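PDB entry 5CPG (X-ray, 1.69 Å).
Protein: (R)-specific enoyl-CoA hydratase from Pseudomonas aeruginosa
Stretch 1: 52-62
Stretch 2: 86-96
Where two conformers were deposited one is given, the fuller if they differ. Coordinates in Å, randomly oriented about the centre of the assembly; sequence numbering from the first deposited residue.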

# COMPACT_ATOMS: atom_id res chain seq x y z
N GLN A 52 -20.57 -4.10 -12.33
CA GLN A 52 -21.21 -5.12 -11.51
C GLN A 52 -21.32 -4.72 -10.05
O GLN A 52 -22.21 -5.20 -9.38
CB GLN A 52 -20.45 -6.44 -11.59
CG GLN A 52 -19.07 -6.35 -11.02
CD GLN A 52 -18.30 -7.61 -11.21
OE1 GLN A 52 -18.85 -8.70 -11.16
NE2 GLN A 52 -17.00 -7.47 -11.47
N PHE A 53 -20.45 -3.82 -9.57
CA PHE A 53 -20.50 -3.42 -8.17
C PHE A 53 -21.57 -2.35 -7.88
O PHE A 53 -21.92 -2.13 -6.72
CB PHE A 53 -19.13 -2.92 -7.69
CG PHE A 53 -17.99 -3.88 -7.97
CD1 PHE A 53 -17.75 -4.97 -7.14
CD2 PHE A 53 -17.15 -3.68 -9.06
CE1 PHE A 53 -16.70 -5.85 -7.40
CE2 PHE A 53 -16.09 -4.56 -9.33
CZ PHE A 53 -15.88 -5.64 -8.50
N LYS A 54 -22.03 -1.67 -8.93
CA LYS A 54 -23.10 -0.65 -8.82
C LYS A 54 -22.72 0.61 -8.07
O LYS A 54 -23.52 1.54 -7.97
CB LYS A 54 -24.36 -1.26 -8.16
CG LYS A 54 -24.88 -2.48 -8.87
CD LYS A 54 -25.35 -2.15 -10.26
CE LYS A 54 -25.91 -3.41 -10.90
NZ LYS A 54 -26.53 -3.15 -12.25
N GLU A 55 -21.49 0.65 -7.55
CA GLU A 55 -21.00 1.78 -6.81
C GLU A 55 -19.48 1.67 -6.79
O GLU A 55 -18.93 0.64 -7.22
CB GLU A 55 -21.53 1.78 -5.36
CG GLU A 55 -21.06 0.52 -4.65
CD GLU A 55 -21.63 0.36 -3.23
OE1 GLU A 55 -22.46 1.18 -2.80
OE2 GLU A 55 -21.24 -0.61 -2.55
N ARG A 56 -18.80 2.72 -6.33
CA ARG A 56 -17.34 2.70 -6.35
C ARG A 56 -16.78 1.70 -5.32
O ARG A 56 -17.39 1.41 -4.30
CB ARG A 56 -16.79 4.09 -6.10
CG ARG A 56 -16.91 5.04 -7.32
CD ARG A 56 -16.61 6.46 -6.91
NE ARG A 56 -17.67 6.98 -6.05
CZ ARG A 56 -17.67 8.20 -5.56
NH1 ARG A 56 -16.67 9.03 -5.83
NH2 ARG A 56 -18.66 8.61 -4.78
N ILE A 57 -15.59 1.19 -5.60
CA ILE A 57 -14.93 0.25 -4.67
C ILE A 57 -13.52 0.78 -4.35
O ILE A 57 -12.95 1.56 -5.11
CB ILE A 57 -14.85 -1.19 -5.25
CG1 ILE A 57 -13.91 -1.25 -6.45
CG2 ILE A 57 -16.22 -1.69 -5.69
CD1 ILE A 57 -13.71 -2.64 -6.97
N ALA A 58 -12.95 0.30 -3.25
CA ALA A 58 -11.63 0.76 -2.82
C ALA A 58 -10.57 0.01 -3.59
O ALA A 58 -10.81 -1.10 -4.08
CB ALA A 58 -11.45 0.52 -1.31
N HIS A 59 -9.40 0.61 -3.70
CA HIS A 59 -8.24 -0.11 -4.23
C HIS A 59 -7.87 -1.23 -3.28
O HIS A 59 -7.84 -1.04 -2.07
CB HIS A 59 -7.06 0.85 -4.38
CG HIS A 59 -7.38 2.11 -5.13
ND1 HIS A 59 -8.06 3.17 -4.58
CD2 HIS A 59 -7.03 2.50 -6.38
CE1 HIS A 59 -8.14 4.16 -5.46
NE2 HIS A 59 -7.51 3.77 -6.57
N GLY A 60 -7.57 -2.40 -3.83
CA GLY A 60 -7.20 -3.51 -2.96
C GLY A 60 -6.06 -3.17 -2.03
O GLY A 60 -6.08 -3.55 -0.86
N MET A 61 -5.08 -2.43 -2.54
CA MET A 61 -3.89 -2.13 -1.76
C MET A 61 -4.12 -1.08 -0.66
O MET A 61 -3.21 -0.83 0.13
CB MET A 61 -2.77 -1.68 -2.70
CG MET A 61 -1.40 -1.44 -2.10
SD MET A 61 -0.73 -2.89 -1.26
CE MET A 61 -0.31 -3.91 -2.67
N LEU A 62 -5.31 -0.46 -0.61
CA LEU A 62 -5.65 0.39 0.54
C LEU A 62 -5.49 -0.43 1.84
O LEU A 62 -5.01 0.09 2.86
CB LEU A 62 -7.07 0.96 0.41
CG LEU A 62 -7.58 1.82 1.60
CD1 LEU A 62 -6.71 3.05 1.78
CD2 LEU A 62 -9.03 2.20 1.40
N THR A 86 3.28 -9.82 3.25
CA THR A 86 2.51 -10.61 2.30
C THR A 86 1.04 -10.27 2.42
O THR A 86 0.55 -10.07 3.49
CB THR A 86 2.76 -12.11 2.51
OG1 THR A 86 4.17 -12.34 2.42
CG2 THR A 86 2.05 -12.96 1.47
N LEU A 87 0.38 -10.20 1.30
CA LEU A 87 -1.04 -9.87 1.27
C LEU A 87 -1.79 -10.84 0.38
O LEU A 87 -1.39 -11.11 -0.77
CB LEU A 87 -1.26 -8.43 0.74
CG LEU A 87 -0.60 -7.36 1.60
CD1 LEU A 87 -0.55 -6.03 0.81
CD2 LEU A 87 -1.41 -7.13 2.88
N ARG A 88 -2.91 -11.34 0.87
CA ARG A 88 -3.81 -12.05 -0.04
C ARG A 88 -5.14 -11.31 0.01
O ARG A 88 -5.67 -11.06 1.09
CB ARG A 88 -3.96 -13.50 0.38
CG ARG A 88 -2.63 -14.24 0.36
CD ARG A 88 -2.66 -15.63 1.01
NE ARG A 88 -2.75 -15.63 2.48
CZ ARG A 88 -1.70 -15.50 3.30
NH1 ARG A 88 -0.46 -15.32 2.84
NH2 ARG A 88 -1.88 -15.55 4.61
N PHE A 89 -5.65 -10.94 -1.16
CA PHE A 89 -6.87 -10.13 -1.27
C PHE A 89 -8.07 -11.07 -1.47
O PHE A 89 -8.23 -11.67 -2.53
CB PHE A 89 -6.75 -9.12 -2.41
CG PHE A 89 -5.53 -8.23 -2.32
CD1 PHE A 89 -5.50 -7.14 -1.45
CD2 PHE A 89 -4.42 -8.49 -3.11
CE1 PHE A 89 -4.38 -6.34 -1.35
CE2 PHE A 89 -3.30 -7.69 -3.05
CZ PHE A 89 -3.25 -6.63 -2.16
N THR A 90 -8.87 -11.19 -0.43
CA THR A 90 -9.89 -12.24 -0.35
C THR A 90 -11.23 -11.77 -0.83
O THR A 90 -11.92 -12.48 -1.57
CB THR A 90 -10.02 -12.70 1.09
OG1 THR A 90 -8.72 -13.02 1.57
CG2 THR A 90 -10.89 -14.00 1.14
N ARG A 91 -11.57 -10.55 -0.46
CA ARG A 91 -12.87 -9.96 -0.82
C ARG A 91 -12.69 -8.51 -1.20
O ARG A 91 -11.85 -7.83 -0.64
CB ARG A 91 -13.86 -10.06 0.36
CG ARG A 91 -14.30 -11.50 0.70
CD ARG A 91 -15.15 -11.56 1.96
NE ARG A 91 -15.70 -12.91 2.21
CZ ARG A 91 -15.04 -13.88 2.83
NH1 ARG A 91 -13.80 -13.66 3.28
NH2 ARG A 91 -15.62 -15.07 3.01
N PRO A 92 -13.52 -8.00 -2.11
CA PRO A 92 -13.46 -6.57 -2.40
C PRO A 92 -13.97 -5.71 -1.24
O PRO A 92 -14.72 -6.16 -0.36
CB PRO A 92 -14.39 -6.42 -3.60
CG PRO A 92 -15.34 -7.55 -3.46
CD PRO A 92 -14.59 -8.67 -2.88
N VAL A 93 -13.55 -4.46 -1.26
CA VAL A 93 -13.97 -3.49 -0.26
C VAL A 93 -14.73 -2.40 -1.00
O VAL A 93 -14.23 -1.88 -2.01
CB VAL A 93 -12.77 -2.90 0.46
CG1 VAL A 93 -13.22 -1.81 1.48
CG2 VAL A 93 -11.95 -4.03 1.16
N LYS A 94 -15.93 -2.06 -0.51
CA LYS A 94 -16.77 -1.13 -1.26
C LYS A 94 -16.84 0.20 -0.54
O LYS A 94 -16.56 0.27 0.66
CB LYS A 94 -18.17 -1.73 -1.47
CG LYS A 94 -18.12 -3.07 -2.22
CD LYS A 94 -19.49 -3.71 -2.39
CE LYS A 94 -20.11 -4.06 -1.05
NZ LYS A 94 -21.16 -5.12 -1.15
N LEU A 95 -17.16 1.25 -1.29
CA LEU A 95 -17.45 2.54 -0.69
C LEU A 95 -18.47 2.37 0.41
O LEU A 95 -19.49 1.71 0.22
CB LEU A 95 -17.97 3.50 -1.76
CG LEU A 95 -18.32 4.91 -1.30
CD1 LEU A 95 -17.07 5.61 -0.79
CD2 LEU A 95 -18.93 5.65 -2.51
N GLY A 96 -18.19 2.94 1.59
CA GLY A 96 -19.12 2.76 2.69
C GLY A 96 -18.93 1.54 3.58
O GLY A 96 -19.70 1.30 4.51
O HOH W 1 -11.34 -3.57 -2.94

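Two chain segments with little regular structure can still fit closely if a short run of backbone pairing fixes their spacing and the side chains then settle into the space that remains. The contact between residues 52–62 and 86–96 of this enoyl-CoA hydratase illustrates the principle. Its anchor is a single beta bridge, where Ile57 and Lys94 bring their CA atoms to 4.1 Å. Two nearly straight hydrogen bonds frame it: Leu95 N donates to Arg56 O at 3.0 Å, and Ala58 N donates to Val93 O at 2.8 Å. Beyond the bridge the backbones diverge, and a water spans the gap, donating to Ala58 O at 2.8 Å and accepting from Val93 N at 2.9 Å.

Ala58 lies one step beyond the bridge, where Ala58 CA and Val93 CA are 5.5 Å apart; its CA-to-CB bond points toward the partner, and CB rests 4.0 Å from Val93 CG1. At the bridge the CA-to-CB bonds of Ile57 and Lys94 point sideways; Ile57 CG2 lies 4.2 Å from Lys94 CG, and the end of the lysine leads away. Leu95, with the largest covered area in the contact, sets its CD2 3.7 Å from Arg56 NH2. The CA-to-CB bond of Glu55 points toward the partner chain and the side chain reaches across to it, its OE2 lying 3.4 Å from Lys94 CB, a contact with the aliphatic part of the lysine.

Where the backbones stand farther apart, bulk fills the space. Gly60 CA and Phe89 CA are 6.8 Å apart, and the phenylalanine ring occupies this wider gap, bringing Phe89 CE1 to 3.3 Å from Gly60 O. Met61 starts out sideways, but its bent side chain returns toward the partner: CE meets the ring edge at Phe89 CZ, 4.0 Å away, and SD packs 3.8 Å from Leu87 CD1. More loosely, Phe53 CE1 approaches Pro92 CB at 4.5 Å.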